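Local coordinates for dermonecrotic toxin (Pasteurella multocida, PDB 2EBF), which acts as a potent mitogen and a dermonecrotic toxin that induces bone resorption and is associated with severe progressive atrophic rhinitis in pigs, its C-terminal region being present here, at residues 270-276 with 289-293; 415-419 with 447-451; 479-484 with 505-510. All coordinates share one frame; numbering follows the deposited sequence.

Contact 1: 270-276 with 289-293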
loop_
_atom_site.group_PDB
_atom_site.type_symbol
_atom_site.label_atom_id
_atom_site.label_comp_id
_atom_site.label_asym_id
_atom_site.label_seq_id
_atom_site.Cartn_x
_atom_site.Cartn_y
_atom_site.Cartn_z
ATOM N N MET A 270 23.883 -5.931 -3.628
ATOM C CA MET A 270 25.299 -5.862 -3.303
ATOM C C MET A 270 25.577 -6.271 -1.862
ATOM O O MET A 270 26.513 -7.030 -1.606
ATOM C CB MET A 270 25.839 -4.462 -3.569
ATOM C CG MET A 270 25.813 -4.089 -5.024
ATOM S SD MET A 270 26.783 -2.604 -5.291
ATOM C CE MET A 270 26.704 -2.487 -7.071
ATOM N N PHE A 271 24.757 -5.789 -0.934
ATOM C CA PHE A 271 24.941 -6.073 0.488
ATOM C C PHE A 271 24.917 -7.567 0.813
ATOM O O PHE A 271 25.695 -8.036 1.646
ATOM C CB PHE A 271 23.892 -5.349 1.328
ATOM C CG PHE A 271 24.035 -5.575 2.808
ATOM C CD1 PHE A 271 24.785 -4.699 3.588
ATOM C CD2 PHE A 271 23.427 -6.664 3.422
ATOM C CE1 PHE A 271 24.922 -4.901 4.958
ATOM C CE2 PHE A 271 23.557 -6.879 4.794
ATOM C CZ PHE A 271 24.309 -5.990 5.563
ATOM N N TYR A 272 24.019 -8.303 0.162
ATOM C CA TYR A 272 23.849 -9.732 0.450
ATOM C C TYR A 272 24.742 -10.648 -0.388
ATOM O O TYR A 272 24.844 -11.840 -0.103
ATOM C CB TYR A 272 22.367 -10.136 0.353
ATOM C CG TYR A 272 21.578 -9.714 1.573
ATOM C CD1 TYR A 272 20.614 -8.697 1.505
ATOM C CD2 TYR A 272 21.822 -10.308 2.811
ATOM C CE1 TYR A 272 19.904 -8.308 2.647
ATOM C CE2 TYR A 272 21.125 -9.921 3.950
ATOM C CZ TYR A 272 20.171 -8.924 3.863
ATOM O OH TYR A 272 19.492 -8.569 5.005
ATOM N N SER A 273 25.398 -10.089 -1.398
ATOM C CA SER A 273 26.326 -10.851 -2.228
ATOM C C SER A 273 27.796 -10.439 -2.043
ATOM O O SER A 273 28.692 -11.086 -2.589
ATOM C CB SER A 273 25.923 -10.784 -3.713
ATOM O OG SER A 273 25.946 -9.450 -4.201
ATOM N N ILE A 274 28.042 -9.380 -1.270
ATOM C CA ILE A 274 29.404 -8.868 -1.072
ATOM C C ILE A 274 29.750 -8.681 0.414
ATOM O O ILE A 274 29.170 -7.831 1.095
ATOM C CB ILE A 274 29.650 -7.558 -1.876
ATOM C CG1 ILE A 274 29.490 -7.807 -3.381
ATOM C CG2 ILE A 274 31.030 -6.987 -1.577
ATOM C CD1 ILE A 274 29.296 -6.546 -4.216
ATOM N N SER A 275 30.696 -9.491 0.899
ATOM C CA SER A 275 31.171 -9.435 2.289
ATOM C C SER A 275 32.450 -10.271 2.438
ATOM O O SER A 275 32.850 -10.939 1.484
ATOM C CB SER A 275 30.094 -9.948 3.250
ATOM O OG SER A 275 30.118 -11.360 3.315
ATOM N N PRO A 276 33.097 -10.242 3.627
ATOM C CA PRO A 276 34.246 -11.135 3.851
ATOM C C PRO A 276 33.939 -12.618 3.607
ATOM O O PRO A 276 34.843 -13.371 3.239
ATOM C CB PRO A 276 34.609 -10.897 5.328
ATOM C CG PRO A 276 33.428 -10.173 5.926
ATOM C CD PRO A 276 32.851 -9.380 4.800
ATOM N N PRO A 289 35.231 -6.886 -5.307
ATOM C CA PRO A 289 33.884 -6.331 -5.156
ATOM C C PRO A 289 33.697 -5.740 -3.771
ATOM O O PRO A 289 33.034 -4.714 -3.628
ATOM C CB PRO A 289 32.973 -7.553 -5.338
ATOM C CG PRO A 289 33.824 -8.594 -5.988
ATOM C CD PRO A 289 35.194 -8.354 -5.457
ATOM N N PHE A 290 34.290 -6.386 -2.769
ATOM C CA PHE A 290 34.210 -5.934 -1.384
ATOM C C PHE A 290 34.905 -4.583 -1.203
ATOM O O PHE A 290 34.378 -3.696 -0.529
ATOM C CB PHE A 290 34.770 -7.002 -0.431
ATOM C CG PHE A 290 34.693 -6.632 1.026
ATOM C CD1 PHE A 290 35.853 -6.352 1.746
ATOM C CD2 PHE A 290 33.469 -6.563 1.682
ATOM C CE1 PHE A 290 35.790 -6.004 3.100
ATOM C CE2 PHE A 290 33.395 -6.213 3.033
ATOM C CZ PHE A 290 34.557 -5.935 3.744
ATOM N N THR A 291 36.074 -4.436 -1.824
ATOM C CA THR A 291 36.803 -3.168 -1.835
ATOM C C THR A 291 35.941 -2.074 -2.463
ATOM O O THR A 291 35.777 -0.996 -1.886
ATOM C CB THR A 291 38.146 -3.298 -2.596
ATOM O OG1 THR A 291 38.913 -4.375 -2.038
ATOM C CG2 THR A 291 38.957 -1.998 -2.513
ATOM N N PHE A 292 35.388 -2.376 -3.637
ATOM C CA PHE A 292 34.504 -1.469 -4.364
ATOM C C PHE A 292 33.313 -1.015 -3.513
ATOM O O PHE A 292 33.013 0.179 -3.439
ATOM C CB PHE A 292 34.028 -2.139 -5.659
ATOM C CG PHE A 292 32.954 -1.378 -6.385
ATOM C CD1 PHE A 292 33.286 -0.368 -7.287
ATOM C CD2 PHE A 292 31.605 -1.675 -6.171
ATOM C CE1 PHE A 292 32.293 0.343 -7.964
ATOM C CE2 PHE A 292 30.603 -0.975 -6.844
ATOM C CZ PHE A 292 30.947 0.037 -7.743
ATOM N N PHE A 293 32.657 -1.972 -2.862
ATOM C CA PHE A 293 31.470 -1.701 -2.055
ATOM C C PHE A 293 31.830 -1.007 -0.744
ATOM O O PHE A 293 31.100 -0.126 -0.282
ATOM C CB PHE A 293 30.700 -3.009 -1.796
ATOM C CG PHE A 293 29.330 -2.813 -1.188
ATOM C CD1 PHE A 293 29.006 -3.413 0.027
ATOM C CD2 PHE A 293 28.362 -2.041 -1.832
ATOM C CE1 PHE A 293 27.739 -3.248 0.593
ATOM C CE2 PHE A 293 27.087 -1.866 -1.266
ATOM C CZ PHE A 293 26.782 -2.468 -0.055
#
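M270 meets two aromatic rings of the facing helix, F293 and F292. Its CB sits over one face of the F293 ring, 4.1 Å from the centroid and 28° off the normal. CG is anti to the carbonyl carbon (chi1 -65°), and the extended chain runs obliquely past that ring. SD therefore makes a slanted Met-aromatic contact, 4.8 Å from the F293 centroid, and CE ends at the edge of the F292 ring. One residue on, F271 touches mainly through its backbone: its CA is 4.0 Å from F293 CE1, and F271 CB is 4.3 Å from F293 CZ. I274 fills the middle of the interface. Its CG2 presses on the backbone of the opposite helix, 3.4 Å from F290 CA, and lies near the plane of the F290 ring at its edge; its CD1 packs 4.0 Å from P289 CB. S275 offers only main chain here, its CA 3.7 Å from F290 CD2, while its hydroxyl is bonded to the backbone N of Y277. P276 finishes the row: its N lies over one face of the F290 ring, and its CD is 3.7 Å from F290 CE2. Carried by apolar side chains, this is the packing of two successive helices of a helix-loop-helix unit, with the end of helix 267-273 and the loop after it against the first turns of helix 288-300.

Contact 2: 415-419 with 447-451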
loop_
_atom_site.group_PDB
_atom_site.type_symbol
_atom_site.label_atom_id
_atom_site.label_comp_id
_atom_site.label_asym_id
_atom_site.label_seq_id
_atom_site.Cartn_x
_atom_site.Cartn_y
_atom_site.Cartn_z
ATOM N N SER A 415 16.890 -21.080 -11.404
ATOM C CA SER A 415 16.459 -21.891 -12.530
ATOM C C SER A 415 17.668 -22.388 -13.324
ATOM O O SER A 415 17.699 -23.535 -13.761
ATOM C CB SER A 415 15.507 -21.090 -13.416
ATOM O OG SER A 415 14.929 -21.919 -14.401
ATOM N N GLN A 416 18.672 -21.526 -13.474
ATOM C CA GLN A 416 19.944 -21.901 -14.090
ATOM C C GLN A 416 20.682 -23.006 -13.328
ATOM O O GLN A 416 21.148 -23.977 -13.935
ATOM C CB GLN A 416 20.845 -20.677 -14.251
ATOM C CG GLN A 416 20.946 -20.151 -15.675
ATOM C CD GLN A 416 19.791 -19.260 -16.095
ATOM O OE1 GLN A 416 19.996 -18.096 -16.446
ATOM N NE2 GLN A 416 18.573 -19.799 -16.076
ATOM N N PHE A 417 20.786 -22.855 -12.008
ATOM C CA PHE A 417 21.419 -23.862 -11.165
ATOM C C PHE A 417 20.739 -25.218 -11.314
ATOM O O PHE A 417 21.410 -26.232 -11.491
ATOM C CB PHE A 417 21.413 -23.443 -9.693
ATOM C CG PHE A 417 21.905 -24.518 -8.761
ATOM C CD1 PHE A 417 23.252 -24.605 -8.427
ATOM C CD2 PHE A 417 21.025 -25.463 -8.234
ATOM C CE1 PHE A 417 23.714 -25.605 -7.570
ATOM C CE2 PHE A 417 21.480 -26.466 -7.381
ATOM C CZ PHE A 417 22.828 -26.535 -7.050
ATOM N N LEU A 418 19.409 -25.221 -11.238
ATOM C CA LEU A 418 18.617 -26.452 -11.285
ATOM C C LEU A 418 18.765 -27.206 -12.600
ATOM O O LEU A 418 18.670 -28.432 -12.629
ATOM C CB LEU A 418 17.139 -26.146 -11.040
ATOM C CG LEU A 418 16.731 -25.757 -9.618
ATOM C CD1 LEU A 418 15.262 -25.377 -9.594
ATOM C CD2 LEU A 418 17.009 -26.888 -8.640
ATOM N N GLN A 419 18.992 -26.463 -13.679
ATOM C CA GLN A 419 19.138 -27.041 -15.019
ATOM C C GLN A 419 20.591 -27.371 -15.380
ATOM O O GLN A 419 20.885 -27.754 -16.516
ATOM C CB GLN A 419 18.496 -26.115 -16.061
ATOM C CG GLN A 419 16.967 -26.206 -16.090
ATOM C CD GLN A 419 16.288 -24.848 -16.179
ATOM O OE1 GLN A 419 16.465 -24.109 -17.153
ATOM N NE2 GLN A 419 15.501 -24.509 -15.151
ATOM N N LEU A 447 19.760 -26.357 -1.553
ATOM C CA LEU A 447 19.636 -26.103 -2.981
ATOM C C LEU A 447 20.129 -27.300 -3.786
ATOM O O LEU A 447 19.500 -27.702 -4.763
ATOM C CB LEU A 447 20.484 -24.899 -3.374
ATOM C CG LEU A 447 19.986 -23.911 -4.432
ATOM C CD1 LEU A 447 21.182 -23.242 -5.090
ATOM C CD2 LEU A 447 19.066 -24.524 -5.484
ATOM N N GLN A 448 21.279 -27.831 -3.379
ATOM C CA GLN A 448 21.877 -28.983 -4.037
ATOM C C GLN A 448 20.895 -30.157 -4.021
ATOM O O GLN A 448 20.714 -30.841 -5.036
ATOM C CB GLN A 448 23.207 -29.345 -3.360
ATOM C CG GLN A 448 24.070 -30.356 -4.117
ATOM C CD GLN A 448 24.297 -29.964 -5.563
ATOM O OE1 GLN A 448 23.784 -30.613 -6.472
ATOM N NE2 GLN A 448 25.042 -28.883 -5.781
ATOM N N SER A 449 20.243 -30.374 -2.878
ATOM C CA SER A 449 19.299 -31.489 -2.742
ATOM C C SER A 449 18.083 -31.365 -3.666
ATOM O O SER A 449 17.591 -32.369 -4.181
ATOM C CB SER A 449 18.855 -31.670 -1.288
ATOM O OG SER A 449 17.890 -30.695 -0.910
ATOM N N ALA A 450 17.613 -30.135 -3.877
ATOM C CA ALA A 450 16.481 -29.876 -4.772
ATOM C C ALA A 450 16.813 -30.264 -6.214
ATOM O O ALA A 450 15.976 -30.827 -6.930
ATOM C CB ALA A 450 16.060 -28.401 -4.693
ATOM N N LYS A 451 18.038 -29.962 -6.631
ATOM C CA LYS A 451 18.512 -30.324 -7.959
ATOM C C LYS A 451 18.632 -31.841 -8.086
ATOM O O LYS A 451 18.057 -32.432 -9.000
ATOM C CB LYS A 451 19.851 -29.649 -8.261
ATOM C CG LYS A 451 20.383 -29.937 -9.667
ATOM C CD LYS A 451 21.662 -29.159 -9.975
ATOM C CE LYS A 451 22.908 -29.949 -9.623
ATOM N NZ LYS A 451 23.467 -30.732 -10.769
HETATM O O HOH W 1 20.811 -30.766 -12.746
#
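F417, with CG anti to its backbone N (chi1 173°), swings its ring across to helix 442-452, where L447 and K451 receive it on opposite faces. L447 comes from the opposing direction and sets CD1 almost squarely over the ring centre, 3.8 Å from the centroid and 9° off the normal, a clear CH-pi contact. Its other methyl, CD2, closes on the rim, 3.5 Å from F417 CD2. K451, extended through chi2, lays CD against the second face, off-centre at 4.2 Å from the ring centroid and 3.3 Å from F417 O; the bends at chi3 and chi4 then turn CE and NZ aside, toward a water. The aliphatic part of the lysine thus covers the phenyl ring, while its ammonium group turns to that molecule, which donates to L418 O (3.2 Å) and accepts a weak bond from K451 NZ. L418 packs beside the ring, its CD2 3.8 Å from K451 CA and 4.3 Å from A450 CB. Helix 425-434 supplies L427 to both F417 and L447 and L431 to L447, and W424, just before it, meets the F417 ring edge-to-face. On the sheet side, F457 of strand 456-461, an outermost strand of the six-stranded mixed sheet, touches L447 and A450, so the contact joins helices 407-418 and 442-452 beside that sheet.

Contact 3: 479-484 with 505-510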
loop_
_atom_site.group_PDB
_atom_site.type_symbol
_atom_site.label_atom_id
_atom_site.label_comp_id
_atom_site.label_asym_id
_atom_site.label_seq_id
_atom_site.Cartn_x
_atom_site.Cartn_y
_atom_site.Cartn_z
ATOM N N TYR A 479 8.804 -5.291 4.828
ATOM C CA TYR A 479 9.612 -6.401 4.334
ATOM C C TYR A 479 8.859 -7.736 4.442
ATOM O O TYR A 479 8.805 -8.505 3.486
ATOM C CB TYR A 479 10.945 -6.431 5.089
ATOM C CG TYR A 479 11.819 -7.607 4.754
ATOM C CD1 TYR A 479 12.448 -7.699 3.516
ATOM C CD2 TYR A 479 12.015 -8.631 5.677
ATOM C CE1 TYR A 479 13.252 -8.785 3.205
ATOM C CE2 TYR A 479 12.819 -9.725 5.374
ATOM C CZ TYR A 479 13.430 -9.792 4.133
ATOM O OH TYR A 479 14.231 -10.874 3.829
ATOM N N LYS A 480 8.258 -7.986 5.602
ATOM C CA LYS A 480 7.501 -9.217 5.820
ATOM C C LYS A 480 6.309 -9.317 4.870
ATOM O O LYS A 480 6.012 -10.392 4.342
ATOM C CB LYS A 480 7.017 -9.289 7.263
ATOM C CG LYS A 480 6.192 -10.535 7.573
ATOM C CD LYS A 480 5.741 -10.497 9.015
ATOM C CE LYS A 480 5.099 -11.802 9.423
ATOM N NZ LYS A 480 4.506 -11.696 10.793
ATOM N N GLY A 481 5.628 -8.192 4.666
ATOM C CA GLY A 481 4.439 -8.155 3.825
ATOM C C GLY A 481 4.716 -8.587 2.404
ATOM O O GLY A 481 3.926 -9.320 1.815
ATOM N N ASN A 482 5.836 -8.135 1.849
ATOM C CA ASN A 482 6.200 -8.508 0.476
ATOM C C ASN A 482 6.524 -10.000 0.320
ATOM O O ASN A 482 6.264 -10.607 -0.728
ATOM C CB ASN A 482 7.369 -7.657 -0.014
ATOM C CG ASN A 482 6.992 -6.189 -0.218
ATOM O OD1 ASN A 482 7.862 -5.312 -0.181
ATOM N ND2 ASN A 482 5.706 -5.917 -0.440
ATOM N N ILE A 483 7.096 -10.588 1.361
ATOM C CA ILE A 483 7.412 -12.017 1.355
ATOM C C ILE A 483 6.132 -12.851 1.454
ATOM O O ILE A 483 5.938 -13.800 0.713
ATOM C CB ILE A 483 8.407 -12.362 2.484
ATOM C CG1 ILE A 483 9.740 -11.669 2.191
ATOM C CG2 ILE A 483 8.587 -13.891 2.619
ATOM C CD1 ILE A 483 10.814 -11.899 3.215
ATOM N N ILE A 484 5.261 -12.485 2.382
ATOM C CA ILE A 484 3.974 -13.152 2.535
ATOM C C ILE A 484 3.138 -13.085 1.248
ATOM O O ILE A 484 2.564 -14.094 0.817
ATOM C CB ILE A 484 3.235 -12.603 3.780
ATOM C CG1 ILE A 484 3.836 -13.280 5.023
ATOM C CG2 ILE A 484 1.731 -12.827 3.675
ATOM C CD1 ILE A 484 3.374 -12.723 6.337
ATOM N N SER A 505 10.788 -14.199 12.685
ATOM C CA SER A 505 10.005 -12.967 12.491
ATOM C C SER A 505 9.035 -13.005 11.294
ATOM O O SER A 505 8.123 -12.172 11.191
ATOM C CB SER A 505 10.948 -11.775 12.349
ATOM O OG SER A 505 11.713 -11.870 11.161
ATOM N N LEU A 506 9.236 -13.953 10.383
ATOM C CA LEU A 506 8.356 -14.068 9.220
ATOM C C LEU A 506 7.309 -15.154 9.433
ATOM O O LEU A 506 6.205 -15.076 8.900
ATOM C CB LEU A 506 9.172 -14.356 7.947
ATOM C CG LEU A 506 10.314 -13.383 7.610
ATOM C CD1 LEU A 506 11.089 -13.874 6.394
ATOM C CD2 LEU A 506 9.797 -11.943 7.383
ATOM N N LEU A 507 7.676 -16.156 10.226
ATOM C CA LEU A 507 6.887 -17.375 10.408
ATOM C C LEU A 507 5.531 -17.142 11.049
ATOM O O LEU A 507 4.503 -17.481 10.463
ATOM C CB LEU A 507 7.675 -18.379 11.258
ATOM C CG LEU A 507 8.962 -18.946 10.649
ATOM C CD1 LEU A 507 9.716 -19.791 11.660
ATOM C CD2 LEU A 507 8.619 -19.772 9.436
ATOM N N ASN A 508 5.554 -16.593 12.267
ATOM C CA ASN A 508 4.358 -16.325 13.067
ATOM C C ASN A 508 4.033 -14.832 13.127
ATOM O O ASN A 508 4.636 -14.036 12.399
ATOM C CB ASN A 508 4.533 -16.902 14.480
ATOM C CG ASN A 508 4.404 -18.423 14.505
ATOM O OD1 ASN A 508 3.446 -18.990 13.963
ATOM N ND2 ASN A 508 5.368 -19.089 15.133
ATOM N N SER A 509 3.087 -14.454 13.986
ATOM C CA SER A 509 2.581 -13.081 14.002
ATOM C C SER A 509 3.608 -12.090 14.507
ATOM O O SER A 509 4.516 -12.452 15.257
ATOM C CB SER A 509 1.276 -12.963 14.798
ATOM O OG SER A 509 0.268 -13.797 14.243
ATOM N N THR A 510 3.479 -10.850 14.052
ATOM C CA THR A 510 4.304 -9.734 14.509
ATOM C C THR A 510 3.390 -8.498 14.587
ATOM O O THR A 510 2.276 -8.525 14.043
ATOM C CB THR A 510 5.464 -9.427 13.538
ATOM O OG1 THR A 510 4.954 -9.389 12.196
ATOM C CG2 THR A 510 6.607 -10.465 13.661
#
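K480 NZ, the polar centre of this buried contact, gives hydrogen bonds to T510 OG1 at 2.7 Å and to N508 O at 2.8 Å. The lysine and threonine side chains reach toward each other tip to tip. The carbonyl bond is moderately bent, with an angle of 147° at the oxygen, and NZ is tilted 19° from the carbonyl plane. M517 O and P518 O add weaker bonds to the same nitrogen. K480 spans the gap fully stretched: CG is anti to the backbone N (chi1 179°) and every later torsion is extended. On the way its CE passes 3.5 Å from both S505 O and L506 O, carbonyls of the last turn of helix 504-507. L506 slides along the lysine in the opposite direction, its CD2 3.8 Å from K480 CB and close to CG as well. The other methyl of this leucine, CD1, meets I483 CD1 at 3.8 Å, the two side chains crossing at about a right angle. That same I483 CD1 rests over the rim of one face of the Y479 ring, whose CE2 touches L506 CD2 at 4.3 Å. The acceptors are themselves fixed: T510, at the start of strand 510-511, pairs by backbone bonds with M517, and the N508 side chain is bonded to Q522 and L540. The partners found for the ammonium are neutral oxygens, a hydroxyl and three carbonyls, two of them weakly bonded. S505 O and L506 O, close to CE, may add a favourable field, while L506 CD2 and I484 CD1 flank the methylene chain.

In the fold
All three contacts lie in the C2 domain, successive along the chain and not touching. Contacts 1 and 2 have centres about 24 Å apart, yet share helix 425-434: S273 rests on A429 and M430, while F417 and L447 rest on L427. Contact 3 is centred about 26 Å from each of the others, but its nearest atoms come within about 6 Å of contact 1, where S466 binds Y272 OH and touches Y479. Contacts 2 and 3 adjoin one mixed sheet: helix 442-452 leads into strand 456-461, and helix 504-507 follows strand 498-502. None of their residues belongs to the glycan pockets or to the phosphonate pocket of the C3 domain, formed by G624 to S628.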